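Local coordinates for alpha-Amylase (PDB 2B5D), which is a member of glycosyl hydrolase family 57, with a distorted beta/alpha barrel and a helical C-terminal region, at residues E90-K93 with L98-K101; D276-D279 with V283-N286; E305-D310 with W357-F362; W29-I34 with E75-K80. One frame throughout, in Å; residues are numbered along the deposited sequence. Where two conformers were deposited one is given.

Contact 1 (E90-K93 with L98-K101); sequences ERTK and LKHK
His100 lays its imidazole against Thr92 and Lys93 at the closed end of an alpha-alpha hairpin. After helix 68-91 a short link follows, and helix 97-119 runs back. The two backbones come closest at Thr92 and His100, whose CA atoms are 4.8 Å apart. CG of His100 is anti to its backbone N (chi1 -175°), and this sends the ring toward Thr92 and Lys93. The His100 CB atom lies 3.7 Å from Thr92 O. Further out, His100 CG is 3.8 Å from Thr92 OG1. His100 CD2 makes the closest approaches, 3.2 Å to Thr92 OG1 and 3.3 Å to Lys93 CA. Both partners meet the ring obliquely. The Thr92 hydroxyl has its hydrogen bond with Glu88 O, one turn back in helix 68-91, and the methyl CG2 of Thr92 meets the aliphatic chain of Lys99. Lys99 also packs on Tyr291 and Tyr306. The Lys93 side chain runs alongside the histidine, pointing the same way, and bends at chi3 and chi4. This brings its amine round to the tip of the ring, where Lys93 NZ gives a weak hydrogen bond of 3.5 Å to His100 NE2.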
loop_
_atom_site.group_PDB
_atom_site.type_symbol
_atom_site.label_atom_id
_atom_site.label_comp_id
_atom_site.label_asym_id
_atom_site.label_seq_id
_atom_site.Cartn_x
_atom_site.Cartn_y
_atom_site.Cartn_z
ATOM N N GLU A 90 -29.740 28.904 4.729
ATOM C CA GLU A 90 -29.246 30.295 4.801
ATOM C C GLU A 90 -28.107 30.588 3.821
ATOM O O GLU A 90 -28.199 31.539 3.045
ATOM C CB GLU A 90 -28.859 30.709 6.237
ATOM C CG GLU A 90 -29.917 31.556 6.968
ATOM C CD GLU A 90 -29.811 33.065 6.686
ATOM O OE1 GLU A 90 -30.072 33.856 7.626
ATOM O OE2 GLU A 90 -29.469 33.465 5.544
ATOM N N ARG A 91 -27.056 29.767 3.848
ATOM C CA ARG A 91 -25.908 29.912 2.942
ATOM C C ARG A 91 -26.304 29.890 1.461
ATOM O O ARG A 91 -25.580 30.422 0.622
ATOM C CB ARG A 91 -24.845 28.841 3.258
ATOM C CG ARG A 91 -23.675 28.678 2.243
ATOM C CD ARG A 91 -22.431 29.524 2.575
ATOM N NE ARG A 91 -21.179 28.737 2.586
ATOM C CZ ARG A 91 -20.318 28.605 1.565
ATOM N NH1 ARG A 91 -20.551 29.205 0.399
ATOM N NH2 ARG A 91 -19.213 27.864 1.705
ATOM N N THR A 92 -27.447 29.276 1.136
ATOM C CA THR A 92 -27.891 29.182 -0.267
ATOM C C THR A 92 -28.722 30.370 -0.750
ATOM O O THR A 92 -28.828 30.607 -1.965
ATOM C CB THR A 92 -28.671 27.874 -0.574
ATOM O OG1 THR A 92 -29.766 27.725 0.338
ATOM C CG2 THR A 92 -27.746 26.654 -0.512
ATOM N N LYS A 93 -29.306 31.096 0.211
ATOM C CA LYS A 93 -30.222 32.212 -0.036
ATOM C C LYS A 93 -29.799 33.186 -1.153
ATOM O O LYS A 93 -30.644 33.649 -1.924
ATOM C CB LYS A 93 -30.447 32.975 1.265
ATOM C CG LYS A 93 -31.820 33.631 1.398
ATOM C CD LYS A 93 -32.082 34.065 2.848
ATOM C CE LYS A 93 -32.188 32.880 3.825
ATOM N NZ LYS A 93 -33.402 32.023 3.591
ATOM N N LEU A 98 -32.527 27.426 -7.725
ATOM C CA LEU A 98 -32.705 25.957 -7.722
ATOM C C LEU A 98 -32.038 25.368 -6.492
ATOM O O LEU A 98 -32.647 24.598 -5.738
ATOM C CB LEU A 98 -32.136 25.318 -9.002
ATOM C CG LEU A 98 -32.978 25.483 -10.277
ATOM C CD1 LEU A 98 -32.267 24.945 -11.505
ATOM C CD2 LEU A 98 -34.358 24.840 -10.129
ATOM N N LYS A 99 -30.793 25.791 -6.294
ATOM C CA LYS A 99 -29.933 25.366 -5.215
ATOM C C LYS A 99 -30.515 25.770 -3.874
ATOM O O LYS A 99 -30.571 24.945 -2.953
ATOM C CB LYS A 99 -28.545 25.957 -5.421
ATOM C CG LYS A 99 -27.513 25.533 -4.401
ATOM C CD LYS A 99 -26.150 26.001 -4.851
ATOM C CE LYS A 99 -25.094 25.522 -3.906
ATOM N NZ LYS A 99 -23.764 26.030 -4.364
ATOM N N HIS A 100 -30.977 27.019 -3.767
ATOM C CA HIS A 100 -31.718 27.465 -2.559
ATOM C C HIS A 100 -32.970 26.631 -2.289
ATOM O O HIS A 100 -33.198 26.207 -1.166
ATOM C CB HIS A 100 -32.088 28.965 -2.598
ATOM C CG HIS A 100 -32.735 29.451 -1.330
ATOM N ND1 HIS A 100 -34.084 29.724 -1.236
ATOM C CD2 HIS A 100 -32.228 29.644 -0.089
ATOM C CE1 HIS A 100 -34.376 30.083 0.003
ATOM N NE2 HIS A 100 -33.265 30.048 0.717
ATOM N N LYS A 101 -33.772 26.422 -3.333
ATOM C CA LYS A 101 -35.003 25.634 -3.262
ATOM C C LYS A 101 -34.768 24.187 -2.768
ATOM O O LYS A 101 -35.484 23.713 -1.875
ATOM C CB LYS A 101 -35.667 25.635 -4.624
ATOM C CG LYS A 101 -37.042 25.050 -4.659
ATOM C CD LYS A 101 -37.568 25.010 -6.082
ATOM C CE LYS A 101 -38.648 23.950 -6.210
ATOM N NZ LYS A 101 -39.211 23.926 -7.587
#

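Contact 2 (D276-D279 with V283-N286); sequences DYID and VRIN
Ile278 and Asp279 carry most of this contact, packing against Val283 and Ile285 where the chain doubles back on itself. Neither segment is a regular helix or strand, and three residues link them. Tyr277 comes first and contributes little: its carbonyl O is 4.4 Å from Ile285 CD1, while its ring turns off toward helix 68-91 and its hydroxyl is hydrogen-bonded to Glu83 and Lys87. Ile278 follows and is buried. Its CB sits 3.4 Å from Val283 O. Its CG2 methyl is 3.6 Å from Ile285 N and 4.1 Å from Ile285 CG1, an apolar contact between the two isoleucines. With CG1 between the backbone N and the carbonyl carbon (chi1 52°), CG1 and CD1 of Ile278 lie near Val283 O while CG2 faces Ile285. Asp279 completes the walk. Its N gives a weak hydrogen bond to Val283 O, 3.3 Å long with an angle of 148° at the hydrogen. Its side chain runs beside Val283, pointing the same way, with Asp279 CB 3.5 Å from Val283 CG2. The whole turn lies in the long loop between helices 271-274 and 309-338. Ile278 and Arg284 pack on Met271 of helix 271-274, and Tyr277 lies on Lys80 and Leu84 of helix 68-91.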
loop_
_atom_site.group_PDB
_atom_site.type_symbol
_atom_site.label_atom_id
_atom_site.label_comp_id
_atom_site.label_asym_id
_atom_site.label_seq_id
_atom_site.Cartn_x
_atom_site.Cartn_y
_atom_site.Cartn_z
ATOM N N ASP A 276 -17.170 19.493 10.384
ATOM C CA ASP A 276 -17.795 18.503 11.271
ATOM C C ASP A 276 -19.066 17.843 10.691
ATOM O O ASP A 276 -20.022 17.536 11.418
ATOM C CB ASP A 276 -18.036 19.091 12.666
ATOM C CG ASP A 276 -18.865 20.347 12.629
ATOM O OD1 ASP A 276 -18.963 20.967 11.543
ATOM O OD2 ASP A 276 -19.413 20.713 13.689
ATOM N N TYR A 277 -19.057 17.633 9.373
ATOM C CA TYR A 277 -20.065 16.822 8.690
ATOM C C TYR A 277 -19.388 15.829 7.759
ATOM O O TYR A 277 -20.030 14.913 7.249
ATOM C CB TYR A 277 -21.063 17.690 7.931
ATOM C CG TYR A 277 -21.629 18.815 8.760
ATOM C CD1 TYR A 277 -21.184 20.127 8.577
ATOM C CD2 TYR A 277 -22.589 18.572 9.748
ATOM C CE1 TYR A 277 -21.694 21.169 9.345
ATOM C CE2 TYR A 277 -23.102 19.608 10.524
ATOM C CZ TYR A 277 -22.648 20.898 10.313
ATOM O OH TYR A 277 -23.145 21.928 11.061
ATOM N N ILE A 278 -18.089 16.011 7.544
ATOM C CA ILE A 278 -17.262 14.992 6.894
ATOM C C ILE A 278 -16.626 14.077 7.947
ATOM O O ILE A 278 -17.039 14.072 9.105
ATOM C CB ILE A 278 -16.183 15.607 5.948
ATOM C CG1 ILE A 278 -15.367 16.685 6.684
ATOM C CG2 ILE A 278 -16.838 16.122 4.664
ATOM C CD1 ILE A 278 -14.319 17.399 5.855
ATOM N N ASP A 279 -15.626 13.306 7.531
ATOM C CA ASP A 279 -14.886 12.413 8.424
ATOM C C ASP A 279 -14.102 13.192 9.498
ATOM O O ASP A 279 -13.515 14.238 9.195
ATOM C CB ASP A 279 -13.924 11.557 7.596
ATOM C CG ASP A 279 -13.670 10.181 8.209
ATOM O OD1 ASP A 279 -12.488 9.863 8.448
ATOM O OD2 ASP A 279 -14.640 9.413 8.439
ATOM N N VAL A 283 -10.985 14.094 6.065
ATOM C CA VAL A 283 -11.199 13.686 4.657
ATOM C C VAL A 283 -12.633 13.902 4.170
ATOM O O VAL A 283 -13.604 13.581 4.885
ATOM C CB VAL A 283 -10.777 12.211 4.353
ATOM C CG1 VAL A 283 -9.303 12.136 3.911
ATOM C CG2 VAL A 283 -11.050 11.296 5.542
ATOM N N ARG A 284 -12.735 14.454 2.949
ATOM C CA ARG A 284 -14.003 14.762 2.273
ATOM C C ARG A 284 -14.784 13.485 1.965
ATOM O O ARG A 284 -14.232 12.525 1.404
ATOM C CB ARG A 284 -13.747 15.495 0.945
ATOM C CG ARG A 284 -12.855 16.726 1.013
ATOM C CD ARG A 284 -13.646 17.918 1.438
ATOM N NE ARG A 284 -13.072 19.180 0.982
ATOM C CZ ARG A 284 -13.752 20.321 0.933
ATOM N NH1 ARG A 284 -15.026 20.351 1.292
ATOM N NH2 ARG A 284 -13.165 21.432 0.518
ATOM N N ILE A 285 -16.062 13.483 2.332
ATOM C CA ILE A 285 -16.977 12.376 2.029
ATOM C C ILE A 285 -18.337 12.955 1.653
ATOM O O ILE A 285 -18.533 14.170 1.751
ATOM C CB ILE A 285 -17.167 11.416 3.239
ATOM C CG1 ILE A 285 -17.780 12.163 4.433
ATOM C CG2 ILE A 285 -15.855 10.667 3.580
ATOM C CD1 ILE A 285 -18.271 11.256 5.526
ATOM N N ASN A 286 -19.262 12.080 1.237
ATOM C CA ASN A 286 -20.645 12.464 0.904
ATOM C C ASN A 286 -21.457 12.793 2.150
ATOM O O ASN A 286 -21.300 12.155 3.202
ATOM C CB ASN A 286 -21.350 11.378 0.067
ATOM C CG ASN A 286 -20.937 11.397 -1.415
ATOM O OD1 ASN A 286 -20.995 10.381 -2.102
ATOM N ND2 ASN A 286 -20.526 12.553 -1.908
#

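Contact 3 (E305-D310 with W357-F362); sequences EYYDID and WFEGVF
Tyr307 reaches across to Phe358 and Glu359 with the outer part of its ring, and these three side chains make up most of a small, buried contact. The aromatic part is oblique. The Tyr307 and Phe358 ring centroids are 5.9 Å apart with the planes at 77°. Tyr307 CE2 comes within 3.9 Å of Phe358 CE2. With CG of Tyr307 anti to the backbone N (chi1 -175°), the ring points across and its hydroxyl arrives in plane at the Phe358 edge, Tyr307 OH being 3.6 Å from Phe358 CD2. Apolar packing adds Ile309, whose CD1 is 4.3 Å from Phe358 CE2, again at the ring edge. The contact lies among the helices of the beta/alpha barrel. Helix 309-338 leads to strand 343-349. After the short helix 352-356, a type I beta turn from Trp357 to Gly360 opens helix 360-373. Polar atoms make the third group. The Glu359 chain bends at chi2 and comes to meet the tyrosine from the opposite direction, placing Glu359 OE2 2.9 Å from Tyr307 OH. The same OE2 accepts a hydrogen bond from Arg259 N, and the Arg259 side chain makes a cation-pi contact with Phe358. Asp308 is the N-cap of helix 309-338: its OD2 accepts from Asp310 N at 2.9 Å, met from above the carboxylate plane.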
loop_
_atom_site.group_PDB
_atom_site.type_symbol
_atom_site.label_atom_id
_atom_site.label_comp_id
_atom_site.label_asym_id
_atom_site.label_seq_id
_atom_site.Cartn_x
_atom_site.Cartn_y
_atom_site.Cartn_z
ATOM N N GLU A 305 -25.249 20.948 -14.286
ATOM C CA GLU A 305 -26.231 21.931 -13.907
ATOM C C GLU A 305 -26.971 21.566 -12.646
ATOM O O GLU A 305 -27.012 20.407 -12.244
ATOM C CB GLU A 305 -27.197 22.170 -15.061
ATOM C CG GLU A 305 -26.565 23.089 -16.069
ATOM C CD GLU A 305 -27.303 23.132 -17.361
ATOM O OE1 GLU A 305 -26.630 22.913 -18.395
ATOM O OE2 GLU A 305 -28.546 23.386 -17.343
ATOM N N TYR A 306 -27.576 22.574 -12.039
ATOM C CA TYR A 306 -28.304 22.395 -10.796
ATOM C C TYR A 306 -29.573 21.558 -10.940
ATOM O O TYR A 306 -30.279 21.637 -11.944
ATOM C CB TYR A 306 -28.598 23.765 -10.165
ATOM C CG TYR A 306 -27.358 24.404 -9.561
ATOM C CD1 TYR A 306 -26.889 25.656 -10.025
ATOM C CD2 TYR A 306 -26.632 23.747 -8.547
ATOM C CE1 TYR A 306 -25.745 26.248 -9.491
ATOM C CE2 TYR A 306 -25.478 24.326 -8.009
ATOM C CZ TYR A 306 -25.040 25.593 -8.485
ATOM O OH TYR A 306 -23.895 26.176 -7.956
ATOM N N TYR A 307 -29.840 20.753 -9.918
ATOM C CA TYR A 307 -31.001 19.871 -9.881
ATOM C C TYR A 307 -32.306 20.657 -9.780
ATOM O O TYR A 307 -32.480 21.520 -8.896
ATOM C CB TYR A 307 -30.885 18.899 -8.688
ATOM C CG TYR A 307 -31.971 17.836 -8.593
ATOM C CD1 TYR A 307 -32.175 16.905 -9.633
ATOM C CD2 TYR A 307 -32.772 17.741 -7.462
ATOM C CE1 TYR A 307 -33.152 15.937 -9.547
ATOM C CE2 TYR A 307 -33.752 16.765 -7.355
ATOM C CZ TYR A 307 -33.938 15.868 -8.406
ATOM O OH TYR A 307 -34.898 14.891 -8.300
ATOM N N ASP A 308 -33.223 20.325 -10.685
ATOM C CA ASP A 308 -34.595 20.800 -10.654
ATOM C C ASP A 308 -35.499 19.596 -10.460
ATOM O O ASP A 308 -35.643 18.774 -11.356
ATOM C CB ASP A 308 -34.939 21.515 -11.962
ATOM C CG ASP A 308 -36.357 22.116 -11.960
ATOM O OD1 ASP A 308 -36.628 22.942 -12.859
ATOM O OD2 ASP A 308 -37.195 21.777 -11.075
ATOM N N ILE A 309 -36.107 19.508 -9.282
ATOM C CA ILE A 309 -36.939 18.376 -8.907
ATOM C C ILE A 309 -38.256 18.262 -9.654
ATOM O O ILE A 309 -38.947 17.260 -9.513
ATOM C CB ILE A 309 -37.254 18.361 -7.393
ATOM C CG1 ILE A 309 -37.747 16.958 -6.972
ATOM C CG2 ILE A 309 -38.268 19.474 -7.036
ATOM C CD1 ILE A 309 -37.409 16.560 -5.556
ATOM N N ASP A 310 -38.626 19.282 -10.423
ATOM C CA ASP A 310 -39.885 19.236 -11.146
ATOM C C ASP A 310 -39.702 18.593 -12.478
ATOM O O ASP A 310 -40.538 17.801 -12.890
ATOM C CB ASP A 310 -40.527 20.625 -11.272
ATOM C CG ASP A 310 -41.144 21.089 -9.963
ATOM O OD1 ASP A 310 -41.831 20.274 -9.302
ATOM O OD2 ASP A 310 -40.929 22.259 -9.574
ATOM N N TRP A 357 -30.186 5.815 -7.417
ATOM C CA TRP A 357 -31.118 6.603 -8.169
ATOM C C TRP A 357 -32.052 7.275 -7.185
ATOM O O TRP A 357 -32.930 6.637 -6.614
ATOM C CB TRP A 357 -31.914 5.667 -9.066
ATOM C CG TRP A 357 -32.834 6.302 -10.053
ATOM C CD1 TRP A 357 -32.732 7.548 -10.609
ATOM C CD2 TRP A 357 -33.964 5.685 -10.662
ATOM N NE1 TRP A 357 -33.744 7.758 -11.506
ATOM C CE2 TRP A 357 -34.519 6.629 -11.562
ATOM C CE3 TRP A 357 -34.573 4.427 -10.532
ATOM C CZ2 TRP A 357 -35.652 6.348 -12.330
ATOM C CZ3 TRP A 357 -35.692 4.157 -11.292
ATOM C CH2 TRP A 357 -36.217 5.105 -12.175
ATOM N N PHE A 358 -31.875 8.574 -7.012
ATOM C CA PHE A 358 -32.575 9.342 -5.973
ATOM C C PHE A 358 -34.097 9.274 -6.126
ATOM O O PHE A 358 -34.828 9.221 -5.144
ATOM C CB PHE A 358 -32.066 10.803 -6.024
ATOM C CG PHE A 358 -32.809 11.763 -5.135
ATOM C CD1 PHE A 358 -32.802 11.619 -3.756
ATOM C CD2 PHE A 358 -33.486 12.843 -5.688
ATOM C CE1 PHE A 358 -33.467 12.529 -2.941
ATOM C CE2 PHE A 358 -34.157 13.758 -4.889
ATOM C CZ PHE A 358 -34.142 13.612 -3.517
ATOM N N GLU A 359 -34.545 9.260 -7.377
ATOM C CA GLU A 359 -35.952 9.344 -7.739
ATOM C C GLU A 359 -36.595 7.966 -7.853
ATOM O O GLU A 359 -37.768 7.862 -8.197
ATOM C CB GLU A 359 -36.088 10.087 -9.083
ATOM C CG GLU A 359 -35.521 11.528 -9.083
ATOM C CD GLU A 359 -34.019 11.624 -9.374
ATOM O OE1 GLU A 359 -33.316 10.602 -9.277
ATOM O OE2 GLU A 359 -33.534 12.726 -9.719
ATOM N N GLY A 360 -35.818 6.916 -7.585
ATOM C CA GLY A 360 -36.274 5.533 -7.693
ATOM C C GLY A 360 -37.560 5.176 -6.961
ATOM O O GLY A 360 -38.381 4.436 -7.480
ATOM N N VAL A 361 -37.754 5.656 -5.741
ATOM C CA VAL A 361 -38.973 5.224 -5.056
ATOM C C VAL A 361 -40.208 5.938 -5.643
ATOM O O VAL A 361 -41.286 5.345 -5.709
ATOM C CB VAL A 361 -38.891 5.255 -3.482
ATOM C CG1 VAL A 361 -37.528 4.714 -2.983
ATOM C CG2 VAL A 361 -39.137 6.633 -2.961
ATOM N N PHE A 362 -40.003 7.182 -6.091
ATOM C CA PHE A 362 -40.992 7.968 -6.820
ATOM C C PHE A 362 -41.419 7.217 -8.055
ATOM O O PHE A 362 -42.608 7.140 -8.338
ATOM C CB PHE A 362 -40.442 9.347 -7.279
ATOM C CG PHE A 362 -39.913 10.242 -6.164
ATOM C CD1 PHE A 362 -38.715 10.949 -6.336
ATOM C CD2 PHE A 362 -40.620 10.427 -4.969
ATOM C CE1 PHE A 362 -38.211 11.811 -5.326
ATOM C CE2 PHE A 362 -40.124 11.276 -3.959
ATOM C CZ PHE A 362 -38.920 11.971 -4.141
#

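Contact 4 (W29-I34 with E75-K80); sequences WLFEAI and ERHMEK
Phe31 sets its CB over one face of the His77 imidazole, a CH-pi contact between two helices. The carbon is 4.0 Å from the ring centroid and only 14° off the ring normal. It is offset toward the CD2-NE2 side of the ring, with Phe31 CB 4.0 Å from both His77 CD2 and His77 NE2. From CB the phenyl ring runs back toward the root of the imidazole, with Phe31 CD1 4.1 Å from His77 CG and from His77 ND1. Its plane makes 33° with the imidazole, and the Phe31 and His77 centroids are 5.2 Å apart, an oblique pairing. In His77, CG is anti to the backbone N (chi1 161°), which carries the ring out toward the neighbouring helix. The pair joins helix 27-47, which follows the first barrel strand 3-11, to helix 68-91, the first arm of a helical hairpin. The backbones stay well apart, 7.8 Å between Phe31 CA and His77 CA, and the gap is bridged by side chains. On helix 68-91, Met78 packs on Thr35 as well as on Ile113 and Leu114 of helix 97-119, the hairpin's other arm. Glu75 and Glu79 form salt bridges to Arg118. Lys73 touches the Phe31 side chain, while Arg28 packs on His77.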
loop_
_atom_site.group_PDB
_atom_site.type_symbol
_atom_site.label_atom_id
_atom_site.label_comp_id
_atom_site.label_asym_id
_atom_site.label_seq_id
_atom_site.Cartn_x
_atom_site.Cartn_y
_atom_site.Cartn_z
ATOM N N TRP A 29 -22.918 3.611 5.544
ATOM C CA TRP A 29 -23.639 2.886 4.507
ATOM C C TRP A 29 -25.064 2.599 5.005
ATOM O O TRP A 29 -26.044 2.960 4.360
ATOM C CB TRP A 29 -22.952 1.564 4.147
ATOM C CG TRP A 29 -21.484 1.595 3.722
ATOM C CD1 TRP A 29 -20.592 0.558 3.856
ATOM C CD2 TRP A 29 -20.746 2.674 3.093
ATOM N NE1 TRP A 29 -19.356 0.918 3.361
ATOM C CE2 TRP A 29 -19.415 2.204 2.885
ATOM C CE3 TRP A 29 -21.074 3.988 2.684
ATOM C CZ2 TRP A 29 -18.401 3.006 2.284
ATOM C CZ3 TRP A 29 -20.055 4.798 2.083
ATOM C CH2 TRP A 29 -18.740 4.289 1.891
ATOM N N LEU A 30 -25.152 1.985 6.178
ATOM C CA LEU A 30 -26.420 1.745 6.848
ATOM C C LEU A 30 -27.305 2.992 6.966
ATOM O O LEU A 30 -28.503 2.956 6.664
ATOM C CB LEU A 30 -26.159 1.175 8.243
ATOM C CG LEU A 30 -27.067 0.128 8.898
ATOM C CD1 LEU A 30 -27.268 0.510 10.332
ATOM C CD2 LEU A 30 -28.407 -0.114 8.196
ATOM N N PHE A 31 -26.717 4.095 7.409
ATOM C CA PHE A 31 -27.478 5.325 7.587
ATOM C C PHE A 31 -28.021 5.924 6.289
ATOM O O PHE A 31 -29.165 6.384 6.244
ATOM C CB PHE A 31 -26.654 6.349 8.369
ATOM C CG PHE A 31 -26.192 5.857 9.711
ATOM C CD1 PHE A 31 -25.002 6.338 10.263
ATOM C CD2 PHE A 31 -26.938 4.908 10.425
ATOM C CE1 PHE A 31 -24.557 5.880 11.528
ATOM C CE2 PHE A 31 -26.516 4.450 11.674
ATOM C CZ PHE A 31 -25.325 4.932 12.231
ATOM N N GLU A 32 -27.204 5.925 5.248
ATOM C CA GLU A 32 -27.657 6.318 3.919
ATOM C C GLU A 32 -28.753 5.381 3.384
ATOM O O GLU A 32 -29.769 5.852 2.869
ATOM C CB GLU A 32 -26.478 6.356 2.943
ATOM C CG GLU A 32 -25.417 7.444 3.210
ATOM C CD GLU A 32 -24.059 7.159 2.518
ATOM O OE1 GLU A 32 -23.217 8.090 2.445
ATOM O OE2 GLU A 32 -23.835 6.014 2.045
ATOM N N ALA A 33 -28.562 4.056 3.523
ATOM C CA ALA A 33 -29.620 3.083 3.144
ATOM C C ALA A 33 -30.942 3.329 3.863
ATOM O O ALA A 33 -31.987 3.302 3.238
ATOM C CB ALA A 33 -29.161 1.680 3.329
ATOM N N ILE A 34 -30.895 3.630 5.158
ATOM C CA ILE A 34 -32.126 3.922 5.928
ATOM C C ILE A 34 -32.785 5.195 5.414
ATOM O O ILE A 34 -34.004 5.262 5.229
ATOM C CB ILE A 34 -31.853 4.054 7.464
ATOM C CG1 ILE A 34 -31.225 2.784 8.024
ATOM C CG2 ILE A 34 -33.126 4.303 8.211
ATOM C CD1 ILE A 34 -30.966 2.823 9.532
ATOM N N GLU A 75 -30.148 8.413 14.938
ATOM C CA GLU A 75 -30.924 9.559 15.402
ATOM C C GLU A 75 -30.019 10.801 15.511
ATOM O O GLU A 75 -30.379 11.900 15.067
ATOM C CB GLU A 75 -31.518 9.218 16.758
ATOM C CG GLU A 75 -33.002 9.482 16.855
ATOM C CD GLU A 75 -33.694 8.655 17.950
ATOM O OE1 GLU A 75 -33.985 9.239 19.020
ATOM O OE2 GLU A 75 -33.959 7.434 17.746
ATOM N N ARG A 76 -28.829 10.586 16.070
ATOM C CA ARG A 76 -27.797 11.604 16.210
ATOM C C ARG A 76 -27.190 11.994 14.848
ATOM O O ARG A 76 -26.880 13.174 14.605
ATOM C CB ARG A 76 -26.760 11.125 17.245
ATOM C CG ARG A 76 -25.278 11.358 16.936
ATOM C CD ARG A 76 -24.407 11.089 18.179
ATOM N NE ARG A 76 -24.977 10.055 19.047
ATOM C CZ ARG A 76 -24.434 8.851 19.262
ATOM N NH1 ARG A 76 -23.274 8.521 18.674
ATOM N NH2 ARG A 76 -25.044 7.977 20.073
ATOM N N HIS A 77 -27.062 11.023 13.943
ATOM C CA HIS A 77 -26.653 11.319 12.569
ATOM C C HIS A 77 -27.716 12.154 11.841
ATOM O O HIS A 77 -27.410 13.086 11.103
ATOM C CB HIS A 77 -26.374 10.024 11.817
ATOM C CG HIS A 77 -26.392 10.171 10.329
ATOM N ND1 HIS A 77 -25.249 10.393 9.591
ATOM C CD2 HIS A 77 -27.412 10.111 9.438
ATOM C CE1 HIS A 77 -25.565 10.472 8.308
ATOM N NE2 HIS A 77 -26.871 10.305 8.188
ATOM N N MET A 78 -28.976 11.827 12.061
ATOM C CA MET A 78 -30.041 12.556 11.389
ATOM C C MET A 78 -30.161 14.019 11.837
ATOM O O MET A 78 -30.487 14.902 11.026
ATOM C CB MET A 78 -31.367 11.796 11.494
ATOM C CG MET A 78 -31.455 10.643 10.496
ATOM S SD MET A 78 -31.020 11.107 8.769
ATOM C CE MET A 78 -32.502 11.995 8.262
ATOM N N GLU A 79 -29.875 14.261 13.117
ATOM C CA GLU A 79 -29.869 15.622 13.685
ATOM C C GLU A 79 -28.687 16.458 13.192
ATOM O O GLU A 79 -28.862 17.603 12.771
ATOM C CB GLU A 79 -29.915 15.573 15.208
ATOM C CG GLU A 79 -31.331 15.506 15.752
ATOM C CD GLU A 79 -31.395 14.766 17.081
ATOM O OE1 GLU A 79 -32.529 14.483 17.554
ATOM O OE2 GLU A 79 -30.309 14.459 17.651
ATOM N N LYS A 80 -27.495 15.868 13.226
ATOM C CA LYS A 80 -26.321 16.458 12.589
ATOM C C LYS A 80 -26.674 16.902 11.161
ATOM O O LYS A 80 -26.333 18.008 10.734
ATOM C CB LYS A 80 -25.185 15.435 12.580
ATOM C CG LYS A 80 -23.790 16.005 12.702
ATOM C CD LYS A 80 -22.944 15.097 13.608
ATOM C CE LYS A 80 -21.462 15.505 13.674
ATOM N NZ LYS A 80 -20.630 14.930 12.559
#

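How the contacts relate
From the N terminus, contact 4 comes first: it closes a loop of 40 residues between helix 27-47 and helix 68-91. Contact 1 follows toward the C-terminal part of the same helix, closing the short turn into helix 97-119. Contact 2 closes a three-residue turn much later, in the loop before helix 309-338. Contact 3 then spans 46 residues, from the start of that helix to helix 360-373. The four lie in series, and none nests or crosses. Space links them further. Lys101 of contact 1 makes a salt bridge with Asp310 of contact 3, and Lys80 of contact 4 probably hydrogen-bonds Asp276 O of contact 2.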